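Long-range contact in cysteine protease (Listeria monocytogenes, PDB 5HU4), which attaches surface proteins to the bacterial cell wall as a sortase transpeptidase, cleaving their C-terminal sorting signal through a thioester intermediate: residues D69-E81 against K132-S144. Sequence-based numbering, arbitrary orientation.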
ATOM      1  N   ASP A  69      -1.546  10.781  -7.483  1.00 25.58           N
ATOM      2  CA  ASP A  69      -2.167   9.561  -7.982  1.00 22.25           C
ATOM      3  C   ASP A  69      -3.100   8.976  -6.932  1.00 23.49           C
ATOM      4  O   ASP A  69      -2.905   9.177  -5.732  1.00 22.20           O
ATOM      5  CB  ASP A  69      -1.108   8.531  -8.376  1.00 22.42           C
ATOM      6  CG  ASP A  69      -0.286   8.963  -9.571  1.00 26.87           C
ATOM      7  OD1 ASP A  69      -0.746   9.849 -10.324  1.00 27.01           O
ATOM      8  OD2 ASP A  69       0.820   8.416  -9.761  1.00 25.68           O
ATOM      9  N   LYS A  70      -4.115   8.250  -7.384  1.00 19.89           N
ATOM     10  CA  LYS A  70      -5.070   7.635  -6.475  1.00 22.37           C
ATOM     11  C   LYS A  70      -4.576   6.276  -5.994  1.00 24.88           C
ATOM     12  O   LYS A  70      -3.997   5.505  -6.762  1.00 23.00           O
ATOM     13  CB  LYS A  70      -6.434   7.480  -7.150  1.00 22.02           C
ATOM     14  CG  LYS A  70      -6.989   8.758  -7.761  1.00 23.54           C
ATOM     15  CD  LYS A  70      -7.096   9.875  -6.738  1.00 26.93           C
ATOM     16  CE  LYS A  70      -8.030  10.970  -7.228  1.00 30.32           C
ATOM     17  NZ  LYS A  70      -7.529  12.330  -6.878  1.00 35.85           N
ATOM     18  N   ILE A  71      -4.800   5.995  -4.714  1.00 22.99           N
ATOM     19  CA  ILE A  71      -4.554   4.669  -4.165  1.00 20.26           C
ATOM     20  C   ILE A  71      -5.871   4.098  -3.659  1.00 21.36           C
ATOM     21  O   ILE A  71      -6.565   4.733  -2.863  1.00 21.97           O
ATOM     22  CB  ILE A  71      -3.527   4.691  -3.021  1.00 21.27           C
ATOM     23  CG1 ILE A  71      -2.218   5.331  -3.484  1.00 21.19           C
ATOM     24  CG2 ILE A  71      -3.275   3.282  -2.505  1.00 20.56           C
ATOM     25  CD1 ILE A  71      -1.218   5.539  -2.369  1.00 17.17           C
ATOM     26  N   TYR A  72      -6.219   2.906  -4.128  1.00 20.76           N
ATOM     27  CA  TYR A  72      -7.479   2.289  -3.738  1.00 20.85           C
ATOM     28  C   TYR A  72      -7.255   1.117  -2.796  1.00 21.29           C
ATOM     29  O   TYR A  72      -6.428   0.245  -3.051  1.00 20.29           O
ATOM     30  CB  TYR A  72      -8.256   1.845  -4.976  1.00 20.50           C
ATOM     31  CG  TYR A  72      -8.630   3.001  -5.872  1.00 24.22           C
ATOM     32  CD1 TYR A  72      -9.778   3.744  -5.633  1.00 25.18           C
ATOM     33  CD2 TYR A  72      -7.830   3.360  -6.948  1.00 21.97           C
ATOM     34  CE1 TYR A  72     -10.122   4.806  -6.444  1.00 25.95           C
ATOM     35  CE2 TYR A  72      -8.167   4.420  -7.765  1.00 23.33           C
ATOM     36  CZ  TYR A  72      -9.313   5.141  -7.506  1.00 23.46           C
ATOM     37  OH  TYR A  72      -9.655   6.198  -8.318  1.00 26.42           O
ATOM     38  N   LEU A  73      -8.005   1.118  -1.700  1.00 21.97           N
ATOM     39  CA  LEU A  73      -7.880   0.104  -0.667  1.00 21.93           C
ATOM     40  C   LEU A  73      -9.263  -0.408  -0.290  1.00 24.26           C
ATOM     41  O   LEU A  73     -10.210   0.373  -0.196  1.00 24.96           O
ATOM     42  CB  LEU A  73      -7.166   0.682   0.556  1.00 23.17           C
ATOM     43  CG  LEU A  73      -6.876  -0.231   1.746  1.00 25.80           C
ATOM     44  CD1 LEU A  73      -5.872  -1.309   1.372  1.00 21.89           C
ATOM     45  CD2 LEU A  73      -6.378   0.592   2.925  1.00 22.12           C
ATOM     46  N   THR A  74      -9.389  -1.714  -0.082  1.00 23.95           N
ATOM     47  CA  THR A  74     -10.683  -2.282   0.279  1.00 22.34           C
ATOM     48  C   THR A  74     -10.567  -3.474   1.224  1.00 21.12           C
ATOM     49  O   THR A  74      -9.591  -4.226   1.191  1.00 21.92           O
ATOM     50  CB  THR A  74     -11.477  -2.715  -0.975  1.00 23.55           C
ATOM     51  OG1 THR A  74     -12.813  -3.072  -0.598  1.00 23.18           O
ATOM     52  CG2 THR A  74     -10.808  -3.899  -1.663  1.00 21.83           C
ATOM     53  N   ASP A  75     -11.571  -3.621   2.082  1.00 19.85           N
ATOM     54  CA  ASP A  75     -11.695  -4.781   2.953  1.00 21.27           C
ATOM     55  C   ASP A  75     -12.854  -5.639   2.461  1.00 22.88           C
ATOM     56  O   ASP A  75     -13.370  -6.487   3.191  1.00 23.88           O
ATOM     57  CB  ASP A  75     -11.910  -4.356   4.408  1.00 20.69           C
ATOM     58  CG  ASP A  75     -12.984  -3.288   4.555  1.00 24.29           C
ATOM     59  OD1 ASP A  75     -13.748  -3.062   3.592  1.00 20.13           O
ATOM     60  OD2 ASP A  75     -13.066  -2.676   5.641  1.00 22.27           O
ATOM     61  N   LEU A  76     -13.244  -5.386   1.211  1.00 24.10           N
ATOM     62  CA  LEU A  76     -14.392  -6.013   0.553  1.00 24.44           C
ATOM     63  C   LEU A  76     -15.716  -5.651   1.225  1.00 25.37           C
ATOM     64  O   LEU A  76     -16.728  -6.320   1.025  1.00 26.79           O
ATOM     65  CB  LEU A  76     -14.225  -7.534   0.490  1.00 25.56           C
ATOM     66  CG  LEU A  76     -13.860  -8.076  -0.895  1.00 32.07           C
ATOM     67  CD1 LEU A  76     -12.489  -7.581  -1.331  1.00 29.17           C
ATOM     68  CD2 LEU A  76     -13.920  -9.596  -0.918  1.00 30.01           C
ATOM     69  N   GLU A  77     -15.701  -4.578   2.009  1.00 22.59           N
ATOM     70  CA  GLU A  77     -16.927  -3.994   2.539  1.00 25.73           C
ATOM     71  C   GLU A  77     -17.002  -2.533   2.111  1.00 26.05           C
ATOM     72  O   GLU A  77     -18.044  -2.055   1.661  1.00 27.29           O
ATOM     73  CB  GLU A  77     -16.986  -4.112   4.064  1.00 27.58           C
ATOM     74  CG  GLU A  77     -17.086  -5.541   4.579  1.00 37.13           C
ATOM     75  CD  GLU A  77     -18.309  -6.276   4.058  1.00 59.51           C
ATOM     76  OE1 GLU A  77     -19.375  -5.640   3.926  1.00 61.03           O
ATOM     77  OE2 GLU A  77     -18.204  -7.491   3.783  1.00 46.85           O
ATOM     78  N   ASN A  78     -15.880  -1.834   2.243  1.00 24.77           N
ATOM     79  CA  ASN A  78     -15.792  -0.434   1.848  1.00 24.68           C
ATOM     80  C   ASN A  78     -14.641  -0.176   0.883  1.00 25.71           C
ATOM     81  O   ASN A  78     -13.619  -0.863   0.922  1.00 23.27           O
ATOM     82  CB  ASN A  78     -15.634   0.459   3.079  1.00 25.10           C
ATOM     83  CG  ASN A  78     -16.909   0.576   3.881  1.00 27.63           C
ATOM     84  OD1 ASN A  78     -17.991   0.760   3.322  1.00 28.81           O
ATOM     85  ND2 ASN A  78     -16.793   0.474   5.199  1.00 24.60           N
ATOM     86  N   LEU A  79     -14.818   0.817   0.018  1.00 25.43           N
ATOM     87  CA  LEU A  79     -13.752   1.262  -0.868  1.00 22.09           C
ATOM     88  C   LEU A  79     -13.130   2.539  -0.320  1.00 23.84           C
ATOM     89  O   LEU A  79     -13.796   3.570  -0.220  1.00 22.98           O
ATOM     90  CB  LEU A  79     -14.282   1.488  -2.284  1.00 26.63           C
ATOM     91  CG  LEU A  79     -13.334   2.171  -3.271  1.00 24.86           C
ATOM     92  CD1 LEU A  79     -12.069   1.349  -3.456  1.00 23.82           C
ATOM     93  CD2 LEU A  79     -14.026   2.397  -4.607  1.00 27.14           C
ATOM     94  N   TYR A  80     -11.853   2.464   0.043  1.00 23.32           N
ATOM     95  CA  TYR A  80     -11.154   3.610   0.610  1.00 21.45           C
ATOM     96  C   TYR A  80     -10.234   4.249  -0.424  1.00 24.74           C
ATOM     97  O   TYR A  80      -9.277   3.625  -0.885  1.00 25.67           O
ATOM     98  CB  TYR A  80     -10.355   3.195   1.846  1.00 22.17           C
ATOM     99  CG  TYR A  80     -11.173   2.449   2.876  1.00 22.68           C
ATOM    100  CD1 TYR A  80     -11.252   1.062   2.858  1.00 23.01           C
ATOM    101  CD2 TYR A  80     -11.874   3.132   3.861  1.00 24.89           C
ATOM    102  CE1 TYR A  80     -12.002   0.378   3.797  1.00 25.37           C
ATOM    103  CE2 TYR A  80     -12.626   2.457   4.803  1.00 25.79           C
ATOM    104  CZ  TYR A  80     -12.686   1.079   4.767  1.00 24.42           C
ATOM    105  OH  TYR A  80     -13.433   0.400   5.702  1.00 30.47           O
ATOM    106  N   GLU A  81     -10.528   5.495  -0.784  1.00 25.39           N
ATOM    107  CA  GLU A  81      -9.752   6.194  -1.799  1.00 25.97           C
ATOM    108  C   GLU A  81      -8.786   7.200  -1.187  1.00 24.42           C
ATOM    109  O   GLU A  81      -9.197   8.146  -0.513  1.00 27.31           O
ATOM    110  CB  GLU A  81     -10.682   6.899  -2.790  1.00 27.99           C
ATOM    111  CG  GLU A  81      -9.960   7.774  -3.804  1.00 33.04           C
ATOM    112  CD  GLU A  81     -10.873   8.251  -4.918  1.00 39.99           C
ATOM    113  OE1 GLU A  81     -12.037   7.799  -4.970  1.00 43.94           O
ATOM    114  OE2 GLU A  81     -10.427   9.077  -5.741  1.00 39.05           O
ATOM    115  N   LYS A 132     -19.189   2.401   0.071  1.00 31.46           N
ATOM    116  CA  LYS A 132     -19.496   0.975   0.074  1.00 30.65           C
ATOM    117  C   LYS A 132     -18.975   0.309  -1.193  1.00 31.76           C
ATOM    118  O   LYS A 132     -19.198   0.808  -2.298  1.00 33.48           O
ATOM    119  CB  LYS A 132     -21.006   0.758   0.202  1.00 29.77           C
ATOM    120  CG  LYS A 132     -21.406  -0.379   1.129  1.00 36.99           C
ATOM    121  CD  LYS A 132     -22.918  -0.530   1.195  1.00 41.37           C
ATOM    122  CE  LYS A 132     -23.449  -1.310   0.004  1.00 45.20           C
ATOM    123  NZ  LYS A 132     -23.258  -2.777   0.184  1.00 55.19           N
ATOM    124  N   LEU A 133     -18.281  -0.813  -1.036  1.00 28.85           N
ATOM    125  CA  LEU A 133     -17.774  -1.535  -2.194  1.00 30.03           C
ATOM    126  C   LEU A 133     -18.897  -2.278  -2.904  1.00 35.06           C
ATOM    127  O   LEU A 133     -19.617  -3.071  -2.299  1.00 35.81           O
ATOM    128  CB  LEU A 133     -16.674  -2.519  -1.798  1.00 29.79           C
ATOM    129  CG  LEU A 133     -15.947  -3.109  -3.009  1.00 30.28           C
ATOM    130  CD1 LEU A 133     -14.906  -2.133  -3.539  1.00 29.81           C
ATOM    131  CD2 LEU A 133     -15.318  -4.457  -2.685  1.00 29.87           C
ATOM    132  N   THR A 134     -19.041  -2.007  -4.195  1.00 36.63           N
ATOM    133  CA  THR A 134     -20.019  -2.698  -5.021  1.00 35.93           C
ATOM    134  C   THR A 134     -19.302  -3.590  -6.021  1.00 39.11           C
ATOM    135  O   THR A 134     -18.073  -3.541  -6.128  1.00 36.05           O
ATOM    136  CB  THR A 134     -20.924  -1.708  -5.767  1.00 39.30           C
ATOM    137  OG1 THR A 134     -20.115  -0.767  -6.482  1.00 39.00           O
ATOM    138  CG2 THR A 134     -21.813  -0.955  -4.788  1.00 37.71           C
ATOM    139  N   LYS A 135     -20.061  -4.405  -6.746  1.00 39.61           N
ATOM    140  CA  LYS A 135     -19.483  -5.276  -7.757  1.00 39.55           C
ATOM    141  C   LYS A 135     -18.739  -4.463  -8.810  1.00 39.99           C
ATOM    142  O   LYS A 135     -17.621  -4.796  -9.198  1.00 41.05           O
ATOM    143  CB  LYS A 135     -20.569  -6.122  -8.420  1.00 42.50           C
ATOM    144  CG  LYS A 135     -20.759  -7.496  -7.790  1.00 47.08           C
ATOM    145  CD  LYS A 135     -22.154  -8.019  -8.043  1.00 44.57           C
ATOM    146  CE  LYS A 135     -22.722  -8.666  -6.799  1.00 34.15           C
ATOM    147  NZ  LYS A 135     -22.701  -7.731  -5.638  1.00 43.53           N
ATOM    148  N   GLU A 136     -19.364  -3.377  -9.254  1.00 43.04           N
ATOM    149  CA  GLU A 136     -18.793  -2.512 -10.284  1.00 41.34           C
ATOM    150  C   GLU A 136     -17.484  -1.855  -9.837  1.00 38.49           C
ATOM    151  O   GLU A 136     -16.524  -1.799 -10.605  1.00 39.42           O
ATOM    152  CB  GLU A 136     -19.815  -1.443 -10.696  1.00 44.57           C
ATOM    153  CG  GLU A 136     -20.254  -0.529  -9.566  1.00 47.34           C
ATOM    154  CD  GLU A 136     -21.364   0.419  -9.965  1.00 58.59           C
ATOM    155  OE1 GLU A 136     -21.600   0.586 -11.180  1.00 66.25           O
ATOM    156  OE2 GLU A 136     -21.999   1.005  -9.060  1.00 58.17           O
ATOM    157  N   LEU A 137     -17.445  -1.372  -8.597  1.00 38.61           N
ATOM    158  CA  LEU A 137     -16.257  -0.709  -8.068  1.00 33.43           C
ATOM    159  C   LEU A 137     -15.129  -1.709  -7.862  1.00 34.68           C
ATOM    160  O   LEU A 137     -13.969  -1.422  -8.161  1.00 34.75           O
ATOM    161  CB  LEU A 137     -16.575   0.004  -6.752  1.00 33.83           C
ATOM    162  CG  LEU A 137     -17.382   1.301  -6.843  1.00 33.77           C
ATOM    163  CD1 LEU A 137     -17.861   1.737  -5.466  1.00 28.39           C
ATOM    164  CD2 LEU A 137     -16.561   2.398  -7.500  1.00 34.40           C
ATOM    165  N   GLU A 138     -15.480  -2.882  -7.345  1.00 34.22           N
ATOM    166  CA  GLU A 138     -14.507  -3.947  -7.132  1.00 34.02           C
ATOM    167  C   GLU A 138     -13.866  -4.371  -8.447  1.00 36.09           C
ATOM    168  O   GLU A 138     -12.649  -4.506  -8.533  1.00 32.43           O
ATOM    169  CB  GLU A 138     -15.164  -5.149  -6.454  1.00 34.09           C
ATOM    170  CG  GLU A 138     -14.447  -6.464  -6.701  1.00 31.00           C
ATOM    171  CD  GLU A 138     -14.915  -7.569  -5.780  1.00 30.29           C
ATOM    172  OE1 GLU A 138     -16.072  -8.013  -5.924  1.00 37.33           O
ATOM    173  OE2 GLU A 138     -14.123  -7.999  -4.917  1.00 35.16           O
ATOM    174  N   ASN A 139     -14.689  -4.573  -9.471  1.00 36.68           N
ATOM    175  CA  ASN A 139     -14.187  -4.995 -10.773  1.00 38.00           C
ATOM    176  C   ASN A 139     -13.458  -3.878 -11.516  1.00 36.30           C
ATOM    177  O   ASN A 139     -12.643  -4.143 -12.398  1.00 39.75           O
ATOM    178  CB  ASN A 139     -15.332  -5.528 -11.638  1.00 42.45           C
ATOM    179  CG  ASN A 139     -15.535  -7.023 -11.479  1.00 41.93           C
ATOM    180  OD1 ASN A 139     -16.357  -7.468 -10.678  1.00 41.07           O
ATOM    181  ND2 ASN A 139     -14.782  -7.807 -12.243  1.00 43.83           N
ATOM    182  N   LYS A 140     -13.747  -2.630 -11.160  1.00 34.94           N
ATOM    183  CA  LYS A 140     -13.109  -1.498 -11.823  1.00 34.43           C
ATOM    184  C   LYS A 140     -11.718  -1.231 -11.264  1.00 34.33           C
ATOM    185  O   LYS A 140     -10.754  -1.089 -12.016  1.00 35.35           O
ATOM    186  CB  LYS A 140     -13.966  -0.238 -11.694  1.00 34.14           C
ATOM    187  CG  LYS A 140     -13.634   0.827 -12.729  1.00 35.91           C
ATOM    188  CD  LYS A 140     -14.062   2.214 -12.279  1.00 35.53           C
ATOM    189  CE  LYS A 140     -13.809   3.239 -13.373  1.00 40.23           C
ATOM    190  NZ  LYS A 140     -12.492   3.027 -14.036  1.00 45.18           N
ATOM    191  N   TYR A 141     -11.614  -1.166  -9.940  1.00 34.36           N
ATOM    192  CA  TYR A 141     -10.360  -0.792  -9.297  1.00 33.23           C
ATOM    193  C   TYR A 141      -9.543  -1.998  -8.850  1.00 31.66           C
ATOM    194  O   TYR A 141      -8.319  -1.926  -8.769  1.00 28.03           O
ATOM    195  CB  TYR A 141     -10.631   0.128  -8.108  1.00 26.43           C
ATOM    196  CG  TYR A 141     -11.234   1.450  -8.517  1.00 28.59           C
ATOM    197  CD1 TYR A 141     -10.538   2.320  -9.345  1.00 30.15           C
ATOM    198  CD2 TYR A 141     -12.496   1.829  -8.081  1.00 28.53           C
ATOM    199  CE1 TYR A 141     -11.081   3.530  -9.729  1.00 29.58           C
ATOM    200  CE2 TYR A 141     -13.047   3.039  -8.458  1.00 32.11           C
ATOM    201  CZ  TYR A 141     -12.333   3.886  -9.282  1.00 30.71           C
ATOM    202  OH  TYR A 141     -12.873   5.092  -9.663  1.00 37.44           O
ATOM    203  N   PHE A 142     -10.212  -3.110  -8.574  1.00 31.03           N
ATOM    204  CA  PHE A 142      -9.509  -4.339  -8.225  1.00 33.82           C
ATOM    205  C   PHE A 142      -9.870  -5.475  -9.182  1.00 34.34           C
ATOM    206  O   PHE A 142     -10.496  -6.451  -8.772  1.00 37.10           O
ATOM    207  CB  PHE A 142      -9.831  -4.741  -6.783  1.00 29.73           C
ATOM    208  CG  PHE A 142      -9.700  -3.613  -5.802  1.00 26.84           C
ATOM    209  CD1 PHE A 142      -8.460  -3.265  -5.292  1.00 23.06           C
ATOM    210  CD2 PHE A 142     -10.813  -2.896  -5.395  1.00 24.86           C
ATOM    211  CE1 PHE A 142      -8.333  -2.225  -4.393  1.00 21.59           C
ATOM    212  CE2 PHE A 142     -10.693  -1.854  -4.496  1.00 23.44           C
ATOM    213  CZ  PHE A 142      -9.451  -1.520  -3.994  1.00 22.64           C
ATOM    214  N   PRO A 143      -9.478  -5.352 -10.464  1.00 36.73           N
ATOM    215  CA  PRO A 143      -9.925  -6.322 -11.468  1.00 37.49           C
ATOM    216  C   PRO A 143      -9.090  -7.596 -11.468  1.00 37.81           C
ATOM    217  O   PRO A 143      -7.987  -7.623 -10.912  1.00 32.94           O
ATOM    218  CB  PRO A 143      -9.755  -5.558 -12.778  1.00 37.72           C
ATOM    219  CG  PRO A 143      -8.571  -4.694 -12.521  1.00 33.39           C
ATOM    220  CD  PRO A 143      -8.655  -4.289 -11.069  1.00 33.54           C
ATOM    221  N   SER A 144      -9.599  -8.685 -12.005  1.00 40.56           N
ATOM    222  CA  SER A 144      -9.009  -9.992 -11.806  1.00 39.78           C
ATOM    223  C   SER A 144      -7.717 -10.361 -12.526  1.00 41.34           C
ATOM    224  O   SER A 144      -7.062  -9.568 -13.139  1.00 44.00           O
ATOM    225  CB  SER A 144     -10.054 -11.083 -12.085  1.00 47.84           C
ATOM    226  OG  SER A 144     -10.602 -11.629 -10.922  1.00 45.31           O
TER
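Tyr72 and Tyr141 both set CG anti to the carbonyl carbon (chi1 -62° and -65°), and their rings lie face to face in a stack, centroids 3.8 Å apart and planes 17° from parallel. The contact packs the C-terminal helix 135-141 of a class A sortase against the beta-hairpin of strands 70-74 and 78-91 of the sortase beta-barrel. It lies away from the active-site residues His50 and Cys111.

Phe142, just past the helix, lies beside the tyrosine pair. The methyl CG2 of Thr74 sits over one face of its ring, 3.7 Å from the centroid, as a CH-pi contact. Tyr72 O, Leu73 N and Leu79 CD1 border the ring edge. Ser6 and Ala8 of strand 3-9 also touch Phe142. Leu79 spreads its two methyls between Phe142 on one hand and Leu137 and Tyr141 on the other: CD1 meets Phe142 CE2 at 3.6 Å, and CD2 reaches both Leu137 CD2 and Tyr141 CD2.

Leu133 packs its CD1 on Leu79 CB, and its CD2 comes within 3.7 Å of Leu76 CA. The hairpin turn is held from within. Thr74 OG1 donates to Asn78 O and accepts from Leu76 N in an ST turn. Asp75 OD1 accepts from both Glu77 N and Asn78 N. Beside this turn, Asn78 and Lys132 form an antiparallel non-hydrogen-bonded pair. The chain then leaves strand 119-132 with one nearly straight backbone bond, Leu133 N to Glu77 O, 3.0 Å.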